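Local coordinates for Exo-1,5-alpha-l-arabinofuranobiosidase (Gibberella zeae, PDB 2YDT), which probably hydrolyses alpha-L-arabinofuranosidic linkages, releasing arabinobiose from the ends of 1,5-alpha-L-arabinan, at residues 260-272 / 306-318. Sequence-based numbering, arbitrary orientation. Where two conformers were deposited one is given.
With MN (manganese (II) ion), chain M.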
loop_
_atom_site.group_PDB
_atom_site.type_symbol
_atom_site.label_atom_id
_atom_site.label_comp_id
_atom_site.label_asym_id
_atom_site.label_seq_id
_atom_site.Cartn_x
_atom_site.Cartn_y
_atom_site.Cartn_z
ATOM N N ALA A 260 12.111 -1.375 -18.480
ATOM C CA ALA A 260 10.924 -1.417 -19.336
ATOM C C ALA A 260 9.674 -1.594 -18.482
ATOM O O ALA A 260 9.702 -2.230 -17.417
ATOM C CB ALA A 260 11.035 -2.578 -20.321
ATOM N N HIS A 261 8.569 -1.022 -18.938
ATOM C CA HIS A 261 7.309 -1.206 -18.242
ATOM C C HIS A 261 6.455 -2.289 -18.909
ATOM O O HIS A 261 6.668 -2.648 -20.083
ATOM C CB HIS A 261 6.538 0.123 -18.064
ATOM C CG HIS A 261 6.035 0.774 -19.324
ATOM N ND1 HIS A 261 5.645 2.099 -19.344
ATOM C CD2 HIS A 261 5.880 0.319 -20.601
ATOM C CE1 HIS A 261 5.253 2.419 -20.568
ATOM N NE2 HIS A 261 5.418 1.370 -21.352
ATOM N N HIS A 262 5.517 -2.815 -18.137
ATOM C CA HIS A 262 4.636 -3.899 -18.575
ATOM C C HIS A 262 3.241 -3.702 -18.026
ATOM O O HIS A 262 3.088 -3.590 -16.829
ATOM C CB HIS A 262 5.138 -5.239 -18.112
ATOM C CG HIS A 262 6.542 -5.535 -18.521
ATOM N ND1 HIS A 262 6.856 -6.003 -19.784
ATOM C CD2 HIS A 262 7.718 -5.411 -17.854
ATOM C CE1 HIS A 262 8.163 -6.169 -19.867
ATOM N NE2 HIS A 262 8.711 -5.808 -18.721
ATOM N N GLN A 263 2.227 -3.737 -18.889
ATOM C CA GLN A 263 0.852 -3.790 -18.427
ATOM C C GLN A 263 0.494 -5.180 -17.962
ATOM O O GLN A 263 0.913 -6.165 -18.587
ATOM C CB GLN A 263 -0.115 -3.439 -19.594
ATOM C CG GLN A 263 -1.540 -3.293 -19.140
ATOM C CD GLN A 263 -2.466 -2.919 -20.291
ATOM O OE1 GLN A 263 -1.996 -2.762 -21.453
ATOM N NE2 GLN A 263 -3.743 -2.710 -19.988
ATOM N N ILE A 264 -0.294 -5.293 -16.893
ATOM C CA ILE A 264 -0.850 -6.577 -16.492
ATOM C C ILE A 264 -2.098 -6.837 -17.306
ATOM O O ILE A 264 -3.046 -6.077 -17.253
ATOM C CB ILE A 264 -1.245 -6.674 -14.998
ATOM C CG1 ILE A 264 -0.017 -6.545 -14.136
ATOM C CG2 ILE A 264 -1.942 -8.053 -14.721
ATOM C CD1 ILE A 264 -0.269 -6.737 -12.596
ATOM N N VAL A 265 -2.082 -7.925 -18.083
ATOM C CA VAL A 265 -3.265 -8.385 -18.838
ATOM C C VAL A 265 -3.341 -9.883 -18.591
ATOM O O VAL A 265 -2.366 -10.587 -18.844
ATOM C CB VAL A 265 -3.132 -8.091 -20.351
ATOM C CG1 VAL A 265 -4.399 -8.555 -21.129
ATOM C CG2 VAL A 265 -2.913 -6.599 -20.648
ATOM N N SER A 266 -4.459 -10.392 -18.057
ATOM C CA SER A 266 -4.551 -11.835 -17.778
ATOM C C SER A 266 -4.817 -12.582 -19.098
ATOM O O SER A 266 -5.115 -11.943 -20.107
ATOM C CB SER A 266 -5.624 -12.176 -16.727
ATOM O OG SER A 266 -6.916 -11.821 -17.154
ATOM N N ASN A 267 -4.713 -13.907 -19.027
ATOM C CA ASN A 267 -4.854 -14.792 -20.211
ATOM C C ASN A 267 -6.206 -14.609 -20.933
ATOM O O ASN A 267 -6.276 -14.722 -22.174
ATOM C CB ASN A 267 -4.611 -16.260 -19.821
ATOM C CG ASN A 267 -5.610 -16.762 -18.805
ATOM O OD1 ASN A 267 -5.671 -16.262 -17.685
ATOM N ND2 ASN A 267 -6.422 -17.772 -19.196
ATOM N N ASP A 268 -7.277 -14.269 -20.206
ATOM C CA ASP A 268 -8.582 -13.995 -20.848
ATOM C C ASP A 268 -8.780 -12.562 -21.351
ATOM O O ASP A 268 -9.865 -12.197 -21.814
ATOM C CB ASP A 268 -9.741 -14.448 -19.945
ATOM C CG ASP A 268 -10.071 -13.455 -18.842
ATOM O OD1 ASP A 268 -9.267 -12.527 -18.628
ATOM O OD2 ASP A 268 -11.150 -13.597 -18.230
ATOM N N GLY A 269 -7.741 -11.727 -21.227
ATOM C CA GLY A 269 -7.787 -10.356 -21.705
ATOM C C GLY A 269 -8.143 -9.294 -20.667
ATOM O O GLY A 269 -8.257 -8.128 -21.009
ATOM N N THR A 270 -8.369 -9.708 -19.429
ATOM C CA THR A 270 -8.766 -8.768 -18.363
ATOM C C THR A 270 -7.616 -7.815 -18.075
ATOM O O THR A 270 -6.464 -8.262 -17.956
ATOM C CB THR A 270 -9.161 -9.488 -17.070
ATOM O OG1 THR A 270 -10.272 -10.378 -17.332
ATOM C CG2 THR A 270 -9.596 -8.472 -15.984
ATOM N N THR A 271 -7.960 -6.525 -18.009
ATOM C CA THR A 271 -7.013 -5.420 -17.809
ATOM C C THR A 271 -7.253 -4.741 -16.430
ATOM O O THR A 271 -8.030 -3.791 -16.321
ATOM C CB THR A 271 -7.148 -4.379 -18.902
ATOM O OG1 THR A 271 -8.490 -3.889 -18.962
ATOM C CG2 THR A 271 -6.741 -4.916 -20.281
ATOM N N PRO A 272 -6.603 -5.252 -15.381
ATOM C CA PRO A 272 -6.796 -4.642 -14.050
ATOM C C PRO A 272 -6.367 -3.190 -14.072
ATOM O O PRO A 272 -5.389 -2.825 -14.749
ATOM C CB PRO A 272 -5.882 -5.441 -13.134
ATOM C CG PRO A 272 -5.005 -6.236 -14.006
ATOM C CD PRO A 272 -5.659 -6.377 -15.343
ATOM N N LEU A 306 7.849 -15.342 -12.703
ATOM C CA LEU A 306 8.795 -14.268 -12.363
ATOM C C LEU A 306 8.485 -12.958 -13.059
ATOM O O LEU A 306 9.375 -12.122 -13.292
ATOM C CB LEU A 306 10.240 -14.743 -12.649
ATOM C CG LEU A 306 10.633 -15.977 -11.867
ATOM C CD1 LEU A 306 11.999 -16.490 -12.391
ATOM C CD2 LEU A 306 10.707 -15.749 -10.351
ATOM N N GLY A 307 7.205 -12.752 -13.397
ATOM C CA GLY A 307 6.771 -11.532 -14.026
ATOM C C GLY A 307 6.702 -11.534 -15.536
ATOM O O GLY A 307 6.510 -10.491 -16.159
ATOM N N ASP A 308 6.831 -12.724 -16.131
ATOM C CA ASP A 308 6.630 -12.878 -17.581
ATOM C C ASP A 308 5.282 -12.296 -17.962
ATOM O O ASP A 308 4.244 -12.673 -17.406
ATOM C CB ASP A 308 6.777 -14.367 -17.935
ATOM C CG ASP A 308 6.552 -14.678 -19.390
ATOM O OD1 ASP A 308 5.794 -14.009 -20.100
ATOM O OD2 ASP A 308 7.129 -15.711 -19.819
ATOM N N ALA A 309 5.283 -11.338 -18.885
ATOM C CA ALA A 309 4.046 -10.637 -19.247
ATOM C C ALA A 309 2.957 -11.506 -19.874
ATOM O O ALA A 309 1.797 -11.088 -19.930
ATOM C CB ALA A 309 4.339 -9.399 -20.119
ATOM N N SER A 310 3.331 -12.698 -20.356
ATOM C CA SER A 310 2.357 -13.641 -20.925
ATOM C C SER A 310 1.726 -14.596 -19.923
ATOM O O SER A 310 0.857 -15.379 -20.310
ATOM C CB SER A 310 3.016 -14.495 -22.042
ATOM O OG SER A 310 3.991 -15.367 -21.504
ATOM N N ALA A 311 2.115 -14.534 -18.649
ATOM C CA ALA A 311 1.775 -15.561 -17.703
ATOM C C ALA A 311 0.851 -15.099 -16.545
ATOM O O ALA A 311 0.755 -15.782 -15.543
ATOM C CB ALA A 311 3.080 -16.208 -17.158
ATOM N N TRP A 312 0.153 -13.987 -16.695
ATOM C CA TRP A 312 -0.782 -13.533 -15.626
ATOM C C TRP A 312 -2.093 -14.298 -15.736
ATOM O O TRP A 312 -2.654 -14.416 -16.842
ATOM C CB TRP A 312 -1.042 -12.038 -15.678
ATOM C CG TRP A 312 0.166 -11.240 -15.306
ATOM C CD1 TRP A 312 1.128 -10.734 -16.162
ATOM C CD2 TRP A 312 0.576 -10.865 -13.984
ATOM N NE1 TRP A 312 2.104 -10.056 -15.443
ATOM C CE2 TRP A 312 1.801 -10.140 -14.108
ATOM C CE3 TRP A 312 0.053 -11.082 -12.703
ATOM C CZ2 TRP A 312 2.480 -9.601 -12.986
ATOM C CZ3 TRP A 312 0.746 -10.547 -11.595
ATOM C CH2 TRP A 312 1.931 -9.816 -11.752
ATOM N N LYS A 313 -2.571 -14.781 -14.596
ATOM C CA LYS A 313 -3.856 -15.491 -14.505
ATOM C C LYS A 313 -4.765 -14.748 -13.518
ATOM O O LYS A 313 -4.279 -13.985 -12.678
ATOM C CB LYS A 313 -3.669 -16.934 -14.055
ATOM C CG LYS A 313 -2.537 -17.745 -14.769
ATOM C CD LYS A 313 -2.657 -17.797 -16.253
ATOM C CE LYS A 313 -1.650 -18.769 -16.887
ATOM N NZ LYS A 313 -1.473 -18.454 -18.365
ATOM N N LYS A 314 -6.067 -14.967 -13.627
ATOM C CA LYS A 314 -7.054 -14.274 -12.811
ATOM C C LYS A 314 -7.920 -15.283 -12.067
ATOM O O LYS A 314 -8.349 -16.279 -12.675
ATOM C CB LYS A 314 -7.888 -13.405 -13.711
ATOM C CG LYS A 314 -9.202 -12.846 -13.111
ATOM C CD LYS A 314 -9.970 -12.044 -14.135
ATOM C CE LYS A 314 -10.893 -12.937 -14.955
ATOM N NZ LYS A 314 -11.991 -12.174 -15.567
ATOM N N TRP A 315 -8.226 -15.025 -10.795
ATOM C CA TRP A 315 -9.001 -15.929 -9.929
ATOM C C TRP A 315 -9.977 -15.185 -9.026
ATOM O O TRP A 315 -9.608 -14.182 -8.392
ATOM C CB TRP A 315 -8.106 -16.808 -9.031
ATOM C CG TRP A 315 -6.863 -17.343 -9.700
ATOM C CD1 TRP A 315 -5.636 -16.769 -9.696
ATOM C CD2 TRP A 315 -6.741 -18.527 -10.498
ATOM N NE1 TRP A 315 -4.740 -17.513 -10.422
ATOM C CE2 TRP A 315 -5.397 -18.607 -10.920
ATOM C CE3 TRP A 315 -7.625 -19.545 -10.862
ATOM C CZ2 TRP A 315 -4.918 -19.654 -11.715
ATOM C CZ3 TRP A 315 -7.149 -20.584 -11.642
ATOM C CH2 TRP A 315 -5.816 -20.630 -12.060
ATOM N N ASP A 316 -11.209 -15.693 -8.916
ATOM C CA ASP A 316 -12.187 -15.126 -8.001
ATOM C C ASP A 316 -11.831 -15.428 -6.575
ATOM O O ASP A 316 -11.256 -16.483 -6.258
ATOM C CB ASP A 316 -13.595 -15.711 -8.276
ATOM C CG ASP A 316 -14.162 -15.265 -9.559
ATOM O OD1 ASP A 316 -14.098 -14.059 -9.874
ATOM O OD2 ASP A 316 -14.706 -16.120 -10.291
ATOM N N VAL A 317 -12.180 -14.480 -5.692
ATOM C CA VAL A 317 -12.027 -14.649 -4.260
ATOM C C VAL A 317 -13.264 -14.061 -3.575
ATOM O O VAL A 317 -13.989 -13.299 -4.209
ATOM C CB VAL A 317 -10.741 -13.916 -3.727
ATOM C CG1 VAL A 317 -9.437 -14.573 -4.277
ATOM C CG2 VAL A 317 -10.816 -12.425 -4.035
ATOM N N PRO A 318 -13.496 -14.394 -2.301
ATOM C CA PRO A 318 -14.725 -13.901 -1.683
ATOM C C PRO A 318 -14.718 -12.475 -1.149
ATOM O O PRO A 318 -15.765 -11.958 -0.761
ATOM C CB PRO A 318 -14.954 -14.854 -0.526
ATOM C CG PRO A 318 -13.674 -15.501 -0.270
ATOM C CD PRO A 318 -12.849 -15.437 -1.491
HETATM MN MN MN M . -14.828 -12.945 -11.590
HETATM O O HOH W 1 0.582 -8.814 -18.903
HETATM O O HOH W 2 -0.472 -12.566 -19.257
HETATM O O HOH W 3 -13.815 -13.647 -12.778
#
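Lys314 meets Ser266, Asp268 and Thr270 in this six-bladed beta-propeller where the loop following 262-263, the outermost strand of one four-stranded blade, meets 313-315, the outermost strand of the next. Its CB packs beside Ser266 CB and OG. CG, anti to the backbone N (chi1 166°), carries the chain outward to CD, which touches Thr270 CB and CG2. A bend at chi3 turns CE and NZ toward Asp268 OD2 and Thr270 OG1; the lysine side chain crosses both residues at about a right angle. Lys314 NZ donates to Thr270 OG1 at 3.0 Å and forms a salt bridge with Asp268 OD2 at 3.1 Å, using that oxygen's syn lone pair. Asp268 is itself held in an Asx turn: its OD1 accepts from Thr270 N, and Thr270 OG1 donates to the same oxygen at 2.7 Å, so carboxylate, hydroxyl and ammonium are linked.

Further along the seam, Ile264 covers one face of Trp312, with CD1 3.9 Å from the six-membered ring centroid and 12° off its normal, while Trp312 NE1 hydrogen-bonds to Tyr247 OH. Beyond Lys314, Asp316 and Glu299 bind manganese. Two waters bridge the backbones of 263-265 and 309-312; the direct bond, Asn267 N to Trp312 O, is weak (3.0 Å, 132°).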